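PDB 3PBP: nucleoporin NUP82 from Saccharomyces cerevisiae, which serves as a structural component of the nuclear pore complex and, through this N-terminal domain, binds the nucleoporin NUP116. Local coordinates for residues P11-S16 and L445-I450; C196-T199 and I205-F208; E332-M335 and N341-Y344. The protein carries 1 engineered substitution. All blocks are in the same frame, centred on the assembly; numbering follows the deposited sequence.

Contact 1: P11-S16 and L445-I450; sequences PIFQAS and LTFQNI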
ATOM      1  N   PRO A  11      22.907  -7.314  31.187  1.00 81.58           N
ATOM      2  CA  PRO A  11      23.941  -8.057  30.452  1.00 80.52           C
ATOM      3  C   PRO A  11      23.810  -8.114  28.935  1.00 80.16           C
ATOM      4  O   PRO A  11      24.806  -7.977  28.227  1.00 80.36           O
ATOM      5  CB  PRO A  11      23.868  -9.442  31.074  1.00 79.83           C
ATOM      6  CG  PRO A  11      23.599  -9.119  32.490  1.00 80.41           C
ATOM      7  CD  PRO A  11      22.526  -8.047  32.407  1.00 81.33           C
ATOM      8  N   ILE A  12      22.590  -8.319  28.441  1.00 79.37           N
ATOM      9  CA  ILE A  12      22.349  -8.412  26.997  1.00 77.90           C
ATOM     10  C   ILE A  12      22.704  -7.137  26.233  1.00 77.77           C
ATOM     11  O   ILE A  12      23.063  -7.183  25.054  1.00 77.38           O
ATOM     12  CB  ILE A  12      20.863  -8.767  26.685  1.00 76.24           C
ATOM     13  CG1 ILE A  12      20.715  -9.110  25.199  1.00 74.64           C
ATOM     14  CG2 ILE A  12      19.952  -7.607  27.061  1.00 74.20           C
ATOM     15  CD1 ILE A  12      19.339  -9.604  24.792  1.00 73.62           C
ATOM     16  N   PHE A  13      22.621  -6.003  26.914  1.00 78.01           N
ATOM     17  CA  PHE A  13      22.892  -4.721  26.288  1.00 78.36           C
ATOM     18  C   PHE A  13      24.350  -4.315  26.089  1.00 80.60           C
ATOM     19  O   PHE A  13      24.686  -3.728  25.061  1.00 81.58           O
ATOM     20  CB  PHE A  13      22.177  -3.618  27.059  1.00 74.82           C
ATOM     21  CG  PHE A  13      20.684  -3.702  26.994  1.00 71.99           C
ATOM     22  CD1 PHE A  13      20.036  -3.871  25.777  1.00 69.59           C
ATOM     23  CD2 PHE A  13      19.916  -3.558  28.142  1.00 71.29           C
ATOM     24  CE1 PHE A  13      18.652  -3.894  25.702  1.00 68.02           C
ATOM     25  CE2 PHE A  13      18.526  -3.579  28.071  1.00 69.64           C
ATOM     26  CZ  PHE A  13      17.897  -3.746  26.842  1.00 68.43           C
ATOM     27  N   GLN A  14      25.219  -4.615  27.047  1.00 83.11           N
ATOM     28  CA  GLN A  14      26.610  -4.201  26.915  1.00 85.82           C
ATOM     29  C   GLN A  14      27.281  -4.612  25.611  1.00 86.76           C
ATOM     30  O   GLN A  14      27.278  -5.784  25.224  1.00 86.81           O
ATOM     31  CB  GLN A  14      27.410  -4.645  28.132  1.00 86.93           C
ATOM     32  CG  GLN A  14      27.051  -3.789  29.342  1.00 90.22           C
ATOM     33  CD  GLN A  14      28.042  -3.910  30.482  1.00 92.84           C
ATOM     34  OE1 GLN A  14      29.253  -3.747  30.289  1.00 93.44           O
ATOM     35  NE2 GLN A  14      27.534  -4.184  31.685  1.00 94.15           N
ATOM     36  N   ALA A  15      27.849  -3.610  24.941  1.00 87.13           N
ATOM     37  CA  ALA A  15      28.486  -3.793  23.649  1.00 88.04           C
ATOM     38  C   ALA A  15      29.996  -3.661  23.652  1.00 88.61           C
ATOM     39  O   ALA A  15      30.594  -3.251  24.641  1.00 87.98           O
ATOM     40  CB  ALA A  15      27.895  -2.810  22.651  1.00 87.88           C
ATOM     41  N   SER A  16      30.585  -4.007  22.508  1.00 89.59           N
ATOM     42  CA  SER A  16      32.025  -3.963  22.277  1.00 90.49           C
ATOM     43  C   SER A  16      32.821  -4.678  23.363  1.00 90.57           C
ATOM     44  O   SER A  16      33.875  -5.266  23.090  1.00 90.95           O
ATOM     45  CB  SER A  16      32.506  -2.512  22.154  1.00 91.54           C
ATOM     46  OG  SER A  16      32.409  -1.820  23.386  1.00 92.73           O
ATOM     47  N   LEU A 445      22.336   3.802  23.493  1.00 93.25           N
ATOM     48  CA  LEU A 445      21.270   2.903  23.899  1.00 91.61           C
ATOM     49  C   LEU A 445      20.667   3.546  25.139  1.00 90.94           C
ATOM     50  O   LEU A 445      21.188   3.397  26.241  1.00 89.98           O
ATOM     51  CB  LEU A 445      21.810   1.516  24.241  1.00 90.91           C
ATOM     52  CG  LEU A 445      20.788   0.608  24.936  1.00 90.16           C
ATOM     53  CD1 LEU A 445      19.451   0.641  24.204  1.00 88.85           C
ATOM     54  CD2 LEU A 445      21.339  -0.801  24.995  1.00 90.18           C
ATOM     55  N   THR A 446      19.572   4.272  24.941  1.00 90.74           N
ATOM     56  CA  THR A 446      18.887   4.970  26.018  1.00 90.71           C
ATOM     57  C   THR A 446      17.565   4.314  26.371  1.00 90.58           C
ATOM     58  O   THR A 446      16.987   3.600  25.562  1.00 91.27           O
ATOM     59  CB  THR A 446      18.597   6.409  25.610  1.00 91.23           C
ATOM     60  OG1 THR A 446      19.823   7.050  25.250  1.00 91.71           O
ATOM     61  CG2 THR A 446      17.942   7.171  26.745  1.00 92.88           C
ATOM     62  N   PHE A 447      17.093   4.558  27.586  1.00 90.65           N
ATOM     63  CA  PHE A 447      15.820   4.015  28.036  1.00 91.56           C
ATOM     64  C   PHE A 447      15.046   5.172  28.642  1.00 92.69           C
ATOM     65  O   PHE A 447      15.636   6.050  29.265  1.00 93.26           O
ATOM     66  CB  PHE A 447      16.030   2.903  29.078  1.00 90.07           C
ATOM     67  CG  PHE A 447      16.723   1.686  28.530  1.00 89.57           C
ATOM     68  CD1 PHE A 447      18.086   1.704  28.263  1.00 89.52           C
ATOM     69  CD2 PHE A 447      16.004   0.540  28.222  1.00 89.37           C
ATOM     70  CE1 PHE A 447      18.723   0.601  27.692  1.00 89.37           C
ATOM     71  CE2 PHE A 447      16.634  -0.567  27.650  1.00 89.72           C
ATOM     72  CZ  PHE A 447      17.994  -0.533  27.384  1.00 89.05           C
ATOM     73  N   GLN A 448      13.731   5.186  28.446  1.00 94.34           N
ATOM     74  CA  GLN A 448      12.898   6.257  28.978  1.00 96.00           C
ATOM     75  C   GLN A 448      11.558   5.733  29.442  1.00 97.59           C
ATOM     76  O   GLN A 448      11.019   4.794  28.864  1.00 98.10           O
ATOM     77  CB  GLN A 448      12.685   7.325  27.916  1.00 95.26           C
ATOM     78  CG  GLN A 448      13.976   7.756  27.282  1.00 95.96           C
ATOM     79  CD  GLN A 448      13.831   9.007  26.481  1.00 96.49           C
ATOM     80  OE1 GLN A 448      14.820   9.559  25.992  1.00 96.66           O
ATOM     81  NE2 GLN A 448      12.597   9.478  26.337  1.00 96.19           N
ATOM     82  N   ASN A 449      11.019   6.352  30.484  1.00 99.71           N
ATOM     83  CA  ASN A 449       9.740   5.936  31.036  1.00102.14           C
ATOM     84  C   ASN A 449       8.592   6.321  30.120  1.00103.74           C
ATOM     85  O   ASN A 449       8.621   7.371  29.481  1.00104.11           O
ATOM     86  CB  ASN A 449       9.544   6.566  32.411  1.00103.17           C
ATOM     87  CG  ASN A 449      10.652   6.193  33.386  1.00104.44           C
ATOM     88  OD1 ASN A 449      10.749   5.045  33.829  1.00105.04           O
ATOM     89  ND2 ASN A 449      11.500   7.164  33.718  1.00104.07           N
ATOM     90  N   ILE A 450       7.590   5.452  30.054  1.00105.56           N
ATOM     91  CA  ILE A 450       6.413   5.683  29.229  1.00107.34           C
ATOM     92  C   ILE A 450       5.183   5.588  30.126  1.00109.14           C
ATOM     93  O   ILE A 450       5.025   4.622  30.873  1.00109.10           O
ATOM     94  CB  ILE A 450       6.290   4.620  28.104  1.00106.81           C
ATOM     95  CG1 ILE A 450       7.531   4.644  27.208  1.00105.76           C
ATOM     96  CG2 ILE A 450       5.035   4.880  27.284  1.00107.18           C
ATOM     97  CD1 ILE A 450       7.754   5.961  26.485  1.00105.15           C
TER
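Phe13 packs against Leu445 and Phe447 in a small apolar contact between the two ends of the domain. Phe13 lies in the loop that leads into strand 24-29. Leu445 and Phe447 lie on strand 445-449, the last strand of the chain. The two phenylalanines form an offset edge-to-face pair. Phe447 turns the edge of its ring toward one face of Phe13, with CZ as the atom over that face. The centroids are 4.8 Å apart and the planes meet at 61°. The two side chains approach from opposite directions. Leu445 reaches the same ring through one branch, its CD2 methyl. That methyl lies 3.4 Å from CD1 of Phe13 and also touches CB and CG at the base of the ring. The leucine and phenylalanine side chains run at about a right angle to each other. Leu445 CG is anti to the backbone N (chi1 169°), and chi2 of 47° then turns CD2, not CD1, to the Phe13 ring. Leu445 and Phe447 are two residues apart on one strand, which places both on the side that faces the loop.

The domain is a beta-propeller. Strand 24-29 belongs to its first antiparallel sheet and strand 445-449 to its last. The contact therefore joins the ends of the ring of blades by side-chain packing. The other face of the Phe13 ring is covered by the CG2 methyl of Ile12, which stands over the ring centre, 3.9 Å above its plane. Ile26 and Ile35 of the first sheet also touch Phe13. Arg44 NH1 hydrogen-bonds the carbonyl oxygens of Ile12 and Gln14 and so fixes the backbone on both sides of Phe13. Strand 445-449 is paired with strand 434-440 in the last sheet, and Ser8 touches Phe447.

Contact 2: C196-T199 and I205-F208; sequences CLNT and IFAF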
ATOM      1  N   CYS A 196      -1.569   1.897   0.345  1.00 53.66           N
ATOM      2  CA  CYS A 196      -0.382   2.347  -0.380  1.00 55.97           C
ATOM      3  C   CYS A 196      -0.421   3.845  -0.526  1.00 55.01           C
ATOM      4  O   CYS A 196      -1.442   4.395  -0.920  1.00 56.08           O
ATOM      5  CB  CYS A 196      -0.340   1.745  -1.782  1.00 58.04           C
ATOM      6  SG  CYS A 196      -0.347  -0.053  -1.779  1.00 67.29           S
ATOM      7  N   LEU A 197       0.684   4.499  -0.209  1.00 54.82           N
ATOM      8  CA  LEU A 197       0.787   5.948  -0.349  1.00 54.73           C
ATOM      9  C   LEU A 197       1.651   6.227  -1.583  1.00 55.97           C
ATOM     10  O   LEU A 197       2.841   5.921  -1.587  1.00 55.43           O
ATOM     11  CB  LEU A 197       1.452   6.553   0.879  1.00 53.29           C
ATOM     12  CG  LEU A 197       1.595   8.076   0.856  1.00 53.60           C
ATOM     13  CD1 LEU A 197       0.232   8.713   1.049  1.00 52.91           C
ATOM     14  CD2 LEU A 197       2.541   8.527   1.951  1.00 53.15           C
ATOM     15  N   ASN A 198       1.059   6.795  -2.631  1.00 58.01           N
ATOM     16  CA  ASN A 198       1.818   7.084  -3.843  1.00 60.94           C
ATOM     17  C   ASN A 198       2.049   8.591  -4.029  1.00 62.22           C
ATOM     18  O   ASN A 198       1.420   9.418  -3.358  1.00 62.38           O
ATOM     19  CB  ASN A 198       1.117   6.467  -5.062  1.00 60.99           C
ATOM     20  CG  ASN A 198       0.200   7.431  -5.754  1.00 61.91           C
ATOM     21  OD1 ASN A 198      -0.490   8.221  -5.112  1.00 64.61           O
ATOM     22  ND2 ASN A 198       0.173   7.368  -7.073  1.00 62.32           N
ATOM     23  N   THR A 199       2.949   8.938  -4.945  1.00 63.75           N
ATOM     24  CA  THR A 199       3.308  10.327  -5.177  1.00 65.74           C
ATOM     25  C   THR A 199       2.949  10.951  -6.520  1.00 67.36           C
ATOM     26  O   THR A 199       2.993  12.179  -6.662  1.00 67.73           O
ATOM     27  CB  THR A 199       4.798  10.494  -4.954  1.00 65.83           C
ATOM     28  OG1 THR A 199       5.086  10.216  -3.582  1.00 65.68           O
ATOM     29  CG2 THR A 199       5.244  11.907  -5.287  1.00 67.72           C
ATOM     30  N   ILE A 205      -3.898   7.841  -1.632  1.00 54.83           N
ATOM     31  CA  ILE A 205      -3.957   6.558  -0.964  1.00 51.40           C
ATOM     32  C   ILE A 205      -4.713   5.528  -1.806  1.00 50.86           C
ATOM     33  O   ILE A 205      -5.787   5.794  -2.326  1.00 49.64           O
ATOM     34  CB  ILE A 205      -4.630   6.693   0.425  1.00 48.79           C
ATOM     35  CG1 ILE A 205      -3.783   7.610   1.304  1.00 46.56           C
ATOM     36  CG2 ILE A 205      -4.817   5.322   1.051  1.00 46.78           C
ATOM     37  CD1 ILE A 205      -4.391   7.931   2.626  1.00 46.56           C
ATOM     38  N   PHE A 206      -4.122   4.355  -1.964  1.00 50.41           N
ATOM     39  CA  PHE A 206      -4.774   3.292  -2.700  1.00 49.66           C
ATOM     40  C   PHE A 206      -4.840   2.134  -1.728  1.00 50.35           C
ATOM     41  O   PHE A 206      -4.266   2.202  -0.629  1.00 49.69           O
ATOM     42  CB  PHE A 206      -3.975   2.911  -3.951  1.00 48.40           C
ATOM     43  CG  PHE A 206      -3.964   3.984  -5.010  1.00 46.07           C
ATOM     44  CD1 PHE A 206      -3.209   5.149  -4.843  1.00 45.56           C
ATOM     45  CD2 PHE A 206      -4.752   3.860  -6.142  1.00 44.78           C
ATOM     46  CE1 PHE A 206      -3.248   6.176  -5.792  1.00 43.38           C
ATOM     47  CE2 PHE A 206      -4.796   4.882  -7.095  1.00 44.18           C
ATOM     48  CZ  PHE A 206      -4.044   6.042  -6.916  1.00 42.97           C
ATOM     49  N   ALA A 207      -5.542   1.073  -2.106  1.00 49.95           N
ATOM     50  CA  ALA A 207      -5.637  -0.052  -1.202  1.00 49.65           C
ATOM     51  C   ALA A 207      -5.945  -1.360  -1.883  1.00 49.39           C
ATOM     52  O   ALA A 207      -6.674  -1.410  -2.865  1.00 51.38           O
ATOM     53  CB  ALA A 207      -6.679   0.232  -0.139  1.00 49.40           C
ATOM     54  N   PHE A 208      -5.351  -2.418  -1.347  1.00 48.48           N
ATOM     55  CA  PHE A 208      -5.555  -3.776  -1.820  1.00 46.68           C
ATOM     56  C   PHE A 208      -6.462  -4.445  -0.775  1.00 46.67           C
ATOM     57  O   PHE A 208      -6.085  -4.600   0.387  1.00 45.97           O
ATOM     58  CB  PHE A 208      -4.222  -4.511  -1.886  1.00 45.46           C
ATOM     59  CG  PHE A 208      -3.359  -4.093  -3.017  1.00 43.31           C
ATOM     60  CD1 PHE A 208      -3.574  -4.603  -4.297  1.00 44.31           C
ATOM     61  CD2 PHE A 208      -2.312  -3.206  -2.810  1.00 42.99           C
ATOM     62  CE1 PHE A 208      -2.749  -4.233  -5.360  1.00 44.44           C
ATOM     63  CE2 PHE A 208      -1.478  -2.824  -3.858  1.00 41.68           C
ATOM     64  CZ  PHE A 208      -1.696  -3.341  -5.140  1.00 43.71           C
TER
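Cys196 faces Phe206 across the beta hairpin formed by strands 194-198 and 204-208. The two are an antiparallel hydrogen-bonded pair. Cys196 N bonds to Phe206 O at 2.9 Å, and Phe206 N bonds to Cys196 O at 2.9 Å; both bonds are nearly straight. Cys196 O also takes a CA-H...O contact from Ile205.

The cysteine side chain starts beside its partner, with Cys196 CB 4.1 Å from Phe206 O and 4.4 Å from Phe206 CB. Its SG is anti to the carbonyl carbon (chi1 -58°) and extends to Phe208, two residues further on the other strand. SG meets the edge of that ring, 3.6 Å from Phe208 CE2, with CD2 the next atom. This is a sulfur-aromatic contact near the ring plane.

Asn198 lies at the edge of the Phe206 ring, with OD1 3.5 Å from Phe206 CE1. The amide and ring planes are 73° apart, and ND2 is bonded to Asn180 O. On the other face of the sheet, Leu197 CD1 meets Ile205 CG1 at 4.2 Å.

The hairpin belongs to one blade of the propeller, with strand 182-187 on the far side of strand 194-198. Cys196 and Phe208 rest on Ile151 of strand 151-155. Leu197 and Ile205 rest on Val317 of strand 313-319. The blade is thus packed between the sheets before and after it.

Contact 3: E332-M335 and N341-Y344; sequences EMSM and NYVY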
ATOM      1  N   GLU A 332     -17.592   1.504   4.430  1.00 54.36           N
ATOM      2  CA  GLU A 332     -17.099   0.135   4.433  1.00 57.32           C
ATOM      3  C   GLU A 332     -16.734  -0.283   3.001  1.00 59.59           C
ATOM      4  O   GLU A 332     -17.568  -0.212   2.082  1.00 59.89           O
ATOM      5  CB  GLU A 332     -18.170  -0.797   4.998  1.00 57.49           C
ATOM      6  CG  GLU A 332     -17.703  -2.216   5.248  1.00 58.80           C
ATOM      7  CD  GLU A 332     -16.561  -2.291   6.237  1.00 60.43           C
ATOM      8  OE1 GLU A 332     -16.697  -1.732   7.347  1.00 59.38           O
ATOM      9  OE2 GLU A 332     -15.530  -2.916   5.901  1.00 62.79           O
HETATM   10  N   MSE A 333     -15.487  -0.694   2.801  1.00 60.26           N
HETATM   11  CA  MSE A 333     -15.063  -1.114   1.479  1.00 61.25           C
HETATM   12  C   MSE A 333     -15.584  -2.507   1.193  1.00 59.47           C
HETATM   13  O   MSE A 333     -15.953  -3.257   2.100  1.00 56.49           O
HETATM   14  CB  MSE A 333     -13.544  -1.190   1.378  1.00 66.71           C
HETATM   15  CG  MSE A 333     -12.772   0.095   1.589  1.00 75.02           C
HETATM   16 SE   MSE A 333     -10.841  -0.333   1.734  1.00 88.16          SE
HETATM   17  CE  MSE A 333     -10.503  -0.778  -0.135  1.00 83.16           C
ATOM     18  N   SER A 334     -15.601  -2.848  -0.088  1.00 59.13           N
ATOM     19  CA  SER A 334     -16.002  -4.171  -0.513  1.00 58.45           C
ATOM     20  C   SER A 334     -14.739  -4.732  -1.138  1.00 59.33           C
ATOM     21  O   SER A 334     -13.901  -3.987  -1.667  1.00 58.55           O
ATOM     22  CB  SER A 334     -17.095  -4.114  -1.570  1.00 59.68           C
ATOM     23  OG  SER A 334     -16.579  -3.652  -2.811  1.00 59.63           O
HETATM   24  N   MSE A 335     -14.581  -6.039  -1.051  1.00 59.86           N
HETATM   25  CA  MSE A 335     -13.423  -6.673  -1.640  1.00 61.36           C
HETATM   26  C   MSE A 335     -13.528  -6.623  -3.165  1.00 60.61           C
HETATM   27  O   MSE A 335     -14.624  -6.630  -3.720  1.00 61.57           O
HETATM   28  CB  MSE A 335     -13.333  -8.104  -1.143  1.00 63.37           C
HETATM   29  CG  MSE A 335     -12.872  -8.161   0.281  1.00 67.74           C
HETATM   30 SE   MSE A 335     -12.991  -9.906   1.084  1.00 76.68          SE
HETATM   31  CE  MSE A 335     -11.851 -10.888  -0.063  1.00 75.26           C
ATOM     32  N   ASN A 341      -9.329   0.246 -11.595  1.00 62.64           N
ATOM     33  CA  ASN A 341      -9.743   1.544 -11.090  1.00 62.86           C
ATOM     34  C   ASN A 341     -11.027   1.482 -10.279  1.00 62.02           C
ATOM     35  O   ASN A 341     -11.861   2.388 -10.332  1.00 61.25           O
ATOM     36  CB  ASN A 341      -9.901   2.501 -12.255  1.00 63.01           C
ATOM     37  CG  ASN A 341      -8.644   2.594 -13.069  1.00 65.73           C
ATOM     38  OD1 ASN A 341      -7.618   3.085 -12.586  1.00 65.57           O
ATOM     39  ND2 ASN A 341      -8.694   2.096 -14.307  1.00 66.05           N
ATOM     40  N   TYR A 342     -11.184   0.401  -9.528  1.00 60.71           N
ATOM     41  CA  TYR A 342     -12.351   0.264  -8.693  1.00 59.62           C
ATOM     42  C   TYR A 342     -12.232   1.267  -7.564  1.00 59.75           C
ATOM     43  O   TYR A 342     -11.201   1.384  -6.901  1.00 59.74           O
ATOM     44  CB  TYR A 342     -12.435  -1.133  -8.101  1.00 58.83           C
ATOM     45  CG  TYR A 342     -13.698  -1.398  -7.321  1.00 58.04           C
ATOM     46  CD1 TYR A 342     -14.947  -1.348  -7.933  1.00 58.98           C
ATOM     47  CD2 TYR A 342     -13.643  -1.768  -5.986  1.00 60.05           C
ATOM     48  CE1 TYR A 342     -16.107  -1.672  -7.237  1.00 59.27           C
ATOM     49  CE2 TYR A 342     -14.796  -2.096  -5.274  1.00 60.61           C
ATOM     50  CZ  TYR A 342     -16.019  -2.049  -5.909  1.00 61.02           C
ATOM     51  OH  TYR A 342     -17.145  -2.418  -5.218  1.00 62.76           O
ATOM     52  N   VAL A 343     -13.292   2.021  -7.385  1.00 59.35           N
ATOM     53  CA  VAL A 343     -13.376   2.987  -6.320  1.00 60.52           C
ATOM     54  C   VAL A 343     -14.746   2.597  -5.812  1.00 60.78           C
ATOM     55  O   VAL A 343     -15.528   2.011  -6.565  1.00 63.32           O
ATOM     56  CB  VAL A 343     -13.420   4.423  -6.849  1.00 60.55           C
ATOM     57  CG1 VAL A 343     -13.916   5.338  -5.750  1.00 64.22           C
ATOM     58  CG2 VAL A 343     -12.047   4.860  -7.305  1.00 59.23           C
ATOM     59  N   TYR A 344     -15.040   2.884  -4.558  1.00 57.71           N
ATOM     60  CA  TYR A 344     -16.342   2.550  -4.003  1.00 57.20           C
ATOM     61  C   TYR A 344     -16.150   2.497  -2.521  1.00 56.51           C
ATOM     62  O   TYR A 344     -15.503   1.612  -1.984  1.00 57.43           O
ATOM     63  CB  TYR A 344     -16.892   1.204  -4.494  1.00 55.05           C
ATOM     64  CG  TYR A 344     -18.207   0.880  -3.818  1.00 56.68           C
ATOM     65  CD1 TYR A 344     -19.344   1.672  -4.035  1.00 56.12           C
ATOM     66  CD2 TYR A 344     -18.286  -0.126  -2.853  1.00 57.35           C
ATOM     67  CE1 TYR A 344     -20.525   1.482  -3.292  1.00 54.60           C
ATOM     68  CE2 TYR A 344     -19.458  -0.326  -2.106  1.00 57.94           C
ATOM     69  CZ  TYR A 344     -20.571   0.486  -2.327  1.00 56.62           C
ATOM     70  OH  TYR A 344     -21.698   0.319  -1.545  1.00 55.37           O
TER
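Ser334 and Tyr342 meet through their hydroxyl groups in the long loop that joins strands 323-329 and 347-355 of one propeller blade. The serine points its side chain at the tyrosine, and the tyrosine points back. Ser334 OG and Tyr342 OH are 2.8 Å apart and share a hydrogen bond. Either could be the donor. The serine oxygen lies at the edge of the tyrosine ring, near its plane, on the CE2 side. It is 3.4 Å from Tyr342 CE2. The angle CZ-OH...OG at the tyrosine oxygen is about 113°, a usual value for a phenol hydroxyl. In Ser334 the OG atom sits between the backbone N and the carbonyl carbon (chi1 72°), and this turns it toward the ring.

Tyr344 comes from the same segment, two residues on. CG is anti to the backbone N in both tyrosines. Tyr342 heads straight for 332-335, while Tyr344 starts off to the side and only its end comes nearer. The ring planes are inclined to each other by about 39°. Tyr344 meets the serine less directly, with its CD2 3.9 Å from Ser334 OG. The backbones also come close, with Met333 CA (a selenomethionine) 4.4 Å from Tyr344 O.

Val245 of helix 243-262 touches both tyrosines, and Asn248 of that helix touches Tyr342. Gln282 NE2 bonds to Ser334 O, and Tyr342 pairs through its backbone with Gly283. Val343, between the tyrosines, packs on Arg101 of the NUP116 chain.

Ser334 and Tyr342 are both buried, so each hydroxyl supplies the other with a polar partner in a largely enclosed place. The bond holds the end of the Tyr342 side chain against the opposite arm of the loop and depends on no charge.

How the contacts relate
From the N terminus, contact 1 opens first, at 11-16, just before the first sheet. Contact 2 then closes a short hairpin in the fourth sheet. Contact 3 follows and closes a small loop between two strands of the fifth sheet. Contact 1 closes last, at 445-450, so its span encloses the other two and no contacts cross. Contacts 2 and 3 have centres about 13 Å apart and touch where Ala207 CB lies 4.0 Å from Met333 CE. Contact 1 lies across the chain's centre, about 37 Å from contact 2 and 46 Å from contact 3, centre to centre. Contact 1 ties the first sheet's approach to the last sheet; contacts 2 and 3 lie in neighbouring sheets.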